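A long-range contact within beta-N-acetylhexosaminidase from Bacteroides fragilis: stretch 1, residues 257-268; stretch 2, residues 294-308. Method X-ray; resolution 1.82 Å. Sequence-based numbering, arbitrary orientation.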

ATOM      1  N   ASN A 257      10.459 -25.850   2.403  1.00 86.89           N
ATOM      2  CA  ASN A 257       9.924 -26.173   1.087  1.00 81.72           C
ATOM      3  C   ASN A 257       9.620 -24.933   0.263  1.00 74.48           C
ATOM      4  O   ASN A 257       8.670 -24.205   0.543  1.00 73.51           O
ATOM      5  CB  ASN A 257       8.675 -27.047   1.206  1.00 81.61           C
ATOM      6  CG  ASN A 257       9.004 -28.471   1.589  1.00 92.39           C
ATOM      7  OD1 ASN A 257       8.534 -28.977   2.608  1.00100.84           O
ATOM      8  ND2 ASN A 257       9.819 -29.129   0.772  1.00 93.09           N
ATOM      9  N   ILE A 258      10.438 -24.704  -0.758  1.00 70.05           N
ATOM     10  CA  ILE A 258      10.304 -23.535  -1.615  1.00 63.81           C
ATOM     11  C   ILE A 258      10.302 -23.965  -3.080  1.00 58.02           C
ATOM     12  O   ILE A 258      10.546 -25.135  -3.389  1.00 57.79           O
ATOM     13  CB  ILE A 258      11.449 -22.530  -1.362  1.00 67.54           C
ATOM     14  CG1 ILE A 258      12.792 -23.108  -1.815  1.00 73.05           C
ATOM     15  CG2 ILE A 258      11.509 -22.141   0.118  1.00 69.25           C
ATOM     16  CD1 ILE A 258      13.987 -22.335  -1.292  1.00 76.08           C
ATOM     17  N   PHE A 259      10.008 -23.029  -3.979  1.00 51.83           N
ATOM     18  CA  PHE A 259      10.076 -23.316  -5.409  1.00 52.52           C
ATOM     19  C   PHE A 259      11.504 -23.707  -5.780  1.00 56.56           C
ATOM     20  O   PHE A 259      12.460 -23.071  -5.340  1.00 54.48           O
ATOM     21  CB  PHE A 259       9.643 -22.102  -6.236  1.00 46.84           C
ATOM     22  CG  PHE A 259       8.207 -21.703  -6.036  1.00 48.45           C
ATOM     23  CD1 PHE A 259       7.177 -22.598  -6.310  1.00 48.72           C
ATOM     24  CD2 PHE A 259       7.887 -20.421  -5.603  1.00 45.37           C
ATOM     25  CE1 PHE A 259       5.851 -22.228  -6.134  1.00 45.61           C
ATOM     26  CE2 PHE A 259       6.566 -20.036  -5.426  1.00 44.08           C
ATOM     27  CZ  PHE A 259       5.543 -20.942  -5.691  1.00 43.52           C
ATOM     28  N   CYS A 260      11.646 -24.757  -6.578  1.00 60.80           N
ATOM     29  CA  CYS A 260      12.965 -25.210  -6.999  1.00 65.98           C
ATOM     30  C   CYS A 260      13.507 -24.345  -8.140  1.00 69.50           C
ATOM     31  O   CYS A 260      13.005 -24.403  -9.261  1.00 71.68           O
ATOM     32  CB  CYS A 260      12.891 -26.672  -7.435  1.00 62.15           C
ATOM     33  SG  CYS A 260      14.451 -27.358  -8.002  1.00 66.82           S
ATOM     34  N   ALA A 261      14.536 -23.548  -7.863  1.00 68.85           N
ATOM     35  CA  ALA A 261      15.146 -22.714  -8.899  1.00 70.18           C
ATOM     36  C   ALA A 261      15.889 -23.559  -9.935  1.00 70.98           C
ATOM     37  O   ALA A 261      16.198 -23.087 -11.029  1.00 69.72           O
ATOM     38  CB  ALA A 261      16.085 -21.694  -8.276  1.00 72.57           C
ATOM     39  N   GLY A 262      16.170 -24.809  -9.585  1.00 70.81           N
ATOM     40  CA  GLY A 262      16.918 -25.696 -10.456  1.00 77.98           C
ATOM     41  C   GLY A 262      16.136 -26.237 -11.639  1.00 79.37           C
ATOM     42  O   GLY A 262      16.722 -26.647 -12.646  1.00 82.70           O
ATOM     43  N   LYS A 263      14.813 -26.245 -11.524  1.00 69.47           N
ATOM     44  CA  LYS A 263      13.972 -26.788 -12.585  1.00 70.52           C
ATOM     45  C   LYS A 263      13.499 -25.695 -13.531  1.00 64.67           C
ATOM     46  O   LYS A 263      12.864 -24.734 -13.101  1.00 56.60           O
ATOM     47  CB  LYS A 263      12.764 -27.515 -11.993  1.00 70.94           C
ATOM     48  CG  LYS A 263      13.112 -28.791 -11.257  1.00 76.62           C
ATOM     49  CD  LYS A 263      11.945 -29.255 -10.403  1.00 76.62           C
ATOM     50  CE  LYS A 263      12.163 -30.673  -9.927  1.00 83.97           C
ATOM     51  NZ  LYS A 263      13.489 -30.818  -9.266  1.00 91.71           N
ATOM     52  N   ASP A 264      13.809 -25.845 -14.817  1.00 62.74           N
ATOM     53  CA  ASP A 264      13.343 -24.904 -15.830  1.00 61.47           C
ATOM     54  C   ASP A 264      11.816 -24.873 -15.857  1.00 57.64           C
ATOM     55  O   ASP A 264      11.211 -23.834 -16.120  1.00 53.73           O
ATOM     56  CB  ASP A 264      13.896 -25.269 -17.216  1.00 65.21           C
ATOM     57  CG  ASP A 264      15.371 -24.922 -17.374  1.00 69.01           C
ATOM     58  OD1 ASP A 264      15.894 -24.146 -16.549  1.00 72.84           O
ATOM     59  OD2 ASP A 264      16.003 -25.418 -18.333  1.00 74.70           O
ATOM     60  N   SER A 265      11.198 -26.018 -15.573  1.00 58.89           N
ATOM     61  CA  SER A 265       9.744 -26.095 -15.474  1.00 60.97           C
ATOM     62  C   SER A 265       9.207 -25.184 -14.371  1.00 60.05           C
ATOM     63  O   SER A 265       8.120 -24.617 -14.496  1.00 57.21           O
ATOM     64  CB  SER A 265       9.282 -27.547 -15.268  1.00 65.26           C
ATOM     65  OG  SER A 265       9.908 -28.150 -14.146  1.00 60.90           O
ATOM     66  N   THR A 266       9.977 -25.025 -13.297  1.00 52.51           N
ATOM     67  CA  THR A 266       9.573 -24.121 -12.224  1.00 50.33           C
ATOM     68  C   THR A 266       9.632 -22.667 -12.688  1.00 47.10           C
ATOM     69  O   THR A 266       8.684 -21.911 -12.494  1.00 44.40           O
ATOM     70  CB  THR A 266      10.420 -24.306 -10.955  1.00 51.23           C
ATOM     71  OG1 THR A 266      10.182 -25.609 -10.406  1.00 56.36           O
ATOM     72  CG2 THR A 266      10.050 -23.263  -9.914  1.00 48.47           C
ATOM     73  N   LEU A 267      10.739 -22.282 -13.313  1.00 48.30           N
ATOM     74  CA  LEU A 267      10.859 -20.929 -13.854  1.00 46.41           C
ATOM     75  C   LEU A 267       9.765 -20.647 -14.878  1.00 45.09           C
ATOM     76  O   LEU A 267       9.111 -19.607 -14.828  1.00 42.62           O
ATOM     77  CB  LEU A 267      12.244 -20.697 -14.467  1.00 52.01           C
ATOM     78  CG  LEU A 267      13.243 -20.023 -13.522  1.00 65.26           C
ATOM     79  CD1 LEU A 267      13.632 -20.959 -12.384  1.00 70.82           C
ATOM     80  CD2 LEU A 267      14.475 -19.531 -14.268  1.00 69.02           C
ATOM     81  N   ILE A 268       9.567 -21.589 -15.799  1.00 51.15           N
ATOM     82  CA  ILE A 268       8.501 -21.479 -16.788  1.00 48.44           C
ATOM     83  C   ILE A 268       7.121 -21.354 -16.130  1.00 44.40           C
ATOM     84  O   ILE A 268       6.303 -20.531 -16.546  1.00 42.90           O
ATOM     85  CB  ILE A 268       8.551 -22.662 -17.787  1.00 49.85           C
ATOM     86  CG1 ILE A 268       9.778 -22.526 -18.696  1.00 52.24           C
ATOM     87  CG2 ILE A 268       7.285 -22.726 -18.622  1.00 52.55           C
ATOM     88  CD1 ILE A 268      10.254 -23.831 -19.292  1.00 55.91           C
ATOM     89  N   PRO A 294      15.382 -19.451   3.380  1.00 85.44           N
ATOM     90  CA  PRO A 294      15.341 -20.833   3.861  1.00 93.42           C
ATOM     91  C   PRO A 294      15.897 -21.792   2.811  1.00 96.09           C
ATOM     92  O   PRO A 294      15.143 -22.263   1.957  1.00 92.13           O
ATOM     93  CB  PRO A 294      13.838 -21.083   4.063  1.00 91.07           C
ATOM     94  CG  PRO A 294      13.120 -19.872   3.448  1.00 83.81           C
ATOM     95  CD  PRO A 294      14.139 -19.100   2.680  1.00 82.09           C
ATOM     96  N   LYS A 295      17.195 -22.080   2.883  1.00 99.77           N
ATOM     97  CA  LYS A 295      17.875 -22.845   1.836  1.00 99.93           C
ATOM     98  C   LYS A 295      18.012 -24.335   2.131  1.00103.23           C
ATOM     99  O   LYS A 295      18.864 -25.008   1.549  1.00110.16           O
ATOM    100  CB  LYS A 295      19.250 -22.236   1.542  1.00101.95           C
ATOM    101  CG  LYS A 295      19.158 -20.863   0.924  1.00 97.44           C
ATOM    102  CD  LYS A 295      18.101 -20.866  -0.155  1.00 93.63           C
ATOM    103  CE  LYS A 295      17.525 -19.486  -0.379  1.00 91.87           C
ATOM    104  NZ  LYS A 295      16.856 -18.975   0.849  1.00 95.39           N
ATOM    105  N   GLY A 296      17.161 -24.844   3.018  1.00100.88           N
ATOM    106  CA  GLY A 296      17.202 -26.240   3.421  1.00106.93           C
ATOM    107  C   GLY A 296      17.069 -27.220   2.269  1.00109.29           C
ATOM    108  O   GLY A 296      17.865 -28.154   2.146  1.00109.20           O
ATOM    109  N   ASN A 297      16.065 -27.003   1.421  1.00112.58           N
ATOM    110  CA  ASN A 297      15.819 -27.866   0.267  1.00116.12           C
ATOM    111  C   ASN A 297      16.802 -27.632  -0.886  1.00118.43           C
ATOM    112  O   ASN A 297      17.160 -28.570  -1.601  1.00120.35           O
ATOM    113  CB  ASN A 297      14.376 -27.705  -0.227  1.00110.74           C
ATOM    114  N   TRP A 298      17.229 -26.381  -1.056  1.00116.70           N
ATOM    115  CA  TRP A 298      18.181 -26.007  -2.107  1.00114.62           C
ATOM    116  C   TRP A 298      19.555 -26.642  -1.922  1.00114.50           C
ATOM    117  O   TRP A 298      20.117 -27.213  -2.860  1.00115.37           O
ATOM    118  CB  TRP A 298      18.338 -24.485  -2.186  1.00113.73           C
ATOM    119  CG  TRP A 298      17.247 -23.813  -2.947  1.00110.71           C
ATOM    120  CD1 TRP A 298      16.058 -24.362  -3.327  1.00108.95           C
ATOM    121  CD2 TRP A 298      17.243 -22.464  -3.440  1.00109.22           C
ATOM    122  NE1 TRP A 298      15.312 -23.439  -4.022  1.00105.21           N
ATOM    123  CE2 TRP A 298      16.017 -22.266  -4.103  1.00105.05           C
ATOM    124  CE3 TRP A 298      18.160 -21.409  -3.388  1.00109.01           C
ATOM    125  CZ2 TRP A 298      15.679 -21.049  -4.701  1.00 99.91           C
ATOM    126  CZ3 TRP A 298      17.821 -20.202  -3.978  1.00103.75           C
ATOM    127  CH2 TRP A 298      16.594 -20.033  -4.628  1.00 98.83           C
ATOM    128  N   ASP A 299      20.081 -26.544  -0.705  1.00111.65           N
ATOM    129  CA  ASP A 299      21.419 -27.032  -0.378  1.00111.56           C
ATOM    130  C   ASP A 299      21.632 -28.520  -0.674  1.00114.96           C
ATOM    131  O   ASP A 299      22.768 -29.001  -0.668  1.00120.99           O
ATOM    132  CB  ASP A 299      21.734 -26.742   1.093  1.00111.13           C
ATOM    133  N   LYS A 300      20.545 -29.245  -0.936  1.00112.94           N
ATOM    134  CA  LYS A 300      20.632 -30.683  -1.180  1.00118.70           C
ATOM    135  C   LYS A 300      19.983 -31.127  -2.495  1.00117.17           C
ATOM    136  O   LYS A 300      20.097 -32.290  -2.886  1.00120.65           O
ATOM    137  CB  LYS A 300      20.027 -31.460  -0.009  1.00120.55           C
ATOM    138  N   CYS A 301      19.306 -30.204  -3.173  1.00111.75           N
ATOM    139  CA  CYS A 301      18.636 -30.520  -4.435  1.00110.31           C
ATOM    140  C   CYS A 301      19.616 -30.682  -5.596  1.00115.59           C
ATOM    141  O   CYS A 301      20.381 -29.765  -5.894  1.00117.44           O
ATOM    142  CB  CYS A 301      17.619 -29.433  -4.779  1.00102.46           C
ATOM    143  SG  CYS A 301      16.864 -29.623  -6.410  1.00113.04           S
ATOM    144  N   PRO A 302      19.591 -31.853  -6.259  1.00 94.15           N
ATOM    145  CA  PRO A 302      20.431 -32.080  -7.440  1.00 97.68           C
ATOM    146  C   PRO A 302      20.183 -31.040  -8.532  1.00 98.92           C
ATOM    147  O   PRO A 302      21.114 -30.705  -9.260  1.00101.96           O
ATOM    148  CB  PRO A 302      19.991 -33.467  -7.920  1.00 95.70           C
ATOM    149  CG  PRO A 302      19.514 -34.151  -6.688  1.00 95.25           C
ATOM    150  CD  PRO A 302      18.858 -33.070  -5.862  1.00 95.01           C
ATOM    151  N   ASP A 303      18.955 -30.534  -8.632  1.00 95.63           N
ATOM    152  CA  ASP A 303      18.615 -29.536  -9.644  1.00 92.03           C
ATOM    153  C   ASP A 303      19.121 -28.136  -9.277  1.00 92.52           C
ATOM    154  O   ASP A 303      19.515 -27.369 -10.154  1.00 96.41           O
ATOM    155  CB  ASP A 303      17.104 -29.516  -9.913  1.00 89.57           C
ATOM    156  CG  ASP A 303      16.569 -30.876 -10.332  1.00 92.36           C
ATOM    157  OD1 ASP A 303      16.958 -31.367 -11.416  1.00 94.51           O
ATOM    158  OD2 ASP A 303      15.753 -31.453  -9.582  1.00 90.96           O
ATOM    159  N   CYS A 304      19.123 -27.808  -7.987  1.00 89.74           N
ATOM    160  CA  CYS A 304      19.639 -26.513  -7.534  1.00 84.99           C
ATOM    161  C   CYS A 304      21.171 -26.455  -7.525  1.00 87.80           C
ATOM    162  O   CYS A 304      21.762 -25.424  -7.844  1.00 88.54           O
ATOM    163  CB  CYS A 304      19.078 -26.151  -6.156  1.00 80.35           C
ATOM    164  SG  CYS A 304      17.389 -25.490  -6.198  1.00 96.78           S
ATOM    165  N   ARG A 305      21.807 -27.566  -7.162  1.00 87.60           N
ATOM    166  CA  ARG A 305      23.263 -27.651  -7.175  1.00 86.54           C
ATOM    167  C   ARG A 305      23.788 -27.707  -8.609  1.00 91.75           C
ATOM    168  O   ARG A 305      24.878 -27.213  -8.904  1.00 95.05           O
ATOM    169  CB  ARG A 305      23.733 -28.879  -6.393  1.00 85.87           C
ATOM    170  N   SER A 306      23.005 -28.313  -9.497  1.00 91.24           N
ATOM    171  CA  SER A 306      23.348 -28.363 -10.916  1.00 91.99           C
ATOM    172  C   SER A 306      23.278 -26.966 -11.532  1.00 84.18           C
ATOM    173  O   SER A 306      24.130 -26.583 -12.336  1.00 82.46           O
ATOM    174  CB  SER A 306      22.420 -29.327 -11.664  1.00 93.58           C
ATOM    175  OG  SER A 306      22.176 -28.896 -12.992  1.00 93.80           O
ATOM    176  N   ARG A 307      22.260 -26.207 -11.142  1.00 76.53           N
ATOM    177  CA  ARG A 307      22.082 -24.852 -11.648  1.00 75.04           C
ATOM    178  C   ARG A 307      23.235 -23.941 -11.228  1.00 80.46           C
ATOM    179  O   ARG A 307      23.682 -23.100 -12.006  1.00 83.75           O
ATOM    180  CB  ARG A 307      20.758 -24.261 -11.164  1.00 65.38           C
ATOM    181  CG  ARG A 307      20.434 -22.917 -11.796  1.00 64.84           C
ATOM    182  CD  ARG A 307      19.887 -23.101 -13.198  1.00 72.25           C
ATOM    183  NE  ARG A 307      18.469 -23.442 -13.156  1.00 76.83           N
ATOM    184  CZ  ARG A 307      17.717 -23.663 -14.230  1.00 79.50           C
ATOM    185  NH1 ARG A 307      18.250 -23.583 -15.444  1.00 75.67           N
ATOM    186  NH2 ARG A 307      16.430 -23.962 -14.088  1.00 76.35           N
ATOM    187  N   ILE A 308      23.704 -24.112  -9.994  1.00 81.54           N
ATOM    188  CA  ILE A 308      24.835 -23.340  -9.482  1.00 81.14           C
ATOM    189  C   ILE A 308      26.068 -23.585 -10.350  1.00 82.99           C
ATOM    190  O   ILE A 308      26.799 -22.653 -10.689  1.00 81.20           O
ATOM    191  CB  ILE A 308      25.147 -23.692  -8.007  1.00 81.53           C
ATOM    192  CG1 ILE A 308      23.987 -23.275  -7.096  1.00 77.29           C
ATOM    193  CG2 ILE A 308      26.431 -23.017  -7.550  1.00 81.54           C
ATOM    194  CD1 ILE A 308      24.175 -23.657  -5.639  1.00 78.10           C
TER

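The apolar centre is built around the indole of Trp 298. Ile 258, chi1 p and chi2 t, extends its CD1 over one face of the indole in a CH-pi contact, 3.4 Å from the centroid of the five-membered ring, while Ala 261 CB lies 3.7 Å from Trp 298 CZ2. A buried indole must still satisfy its N-H, and Trp 298 NE1 does so by donating to Phe 259 O at 3.2 Å, near the ring plane, which leaves the face free for the isoleucine.

Next comes a cluster of sulfurs: Cys 260 SG lies 3.7 Å from Cys 301 SG and 3.9 Å from Cys 304 SG; a zinc ion also touches the contact. Cys 301 also caps the second helix, its SG accepting a weak bond from Cys 304 N at 3.3 Å.

Here the backbones close to 4.1 Å between Gly 262 CA and Cys 304 CA. Glycine suits the spot: an ideal CB would fall 2.1 Å from Asp 303 C, whereas the bare Gly 262 CA sits 3.1 Å from Asp 303 O.

Charge finishes the edge. Arg 307 NE and NH2 both donate to Ala 261 O, at 3.1 and 3.2 Å, and its NH2 reaches Asp 264 OD1 at 2.5 Å in a salt bridge. Lys 263 NZ meets Asp 303 OD2 at a very short 2.4 Å.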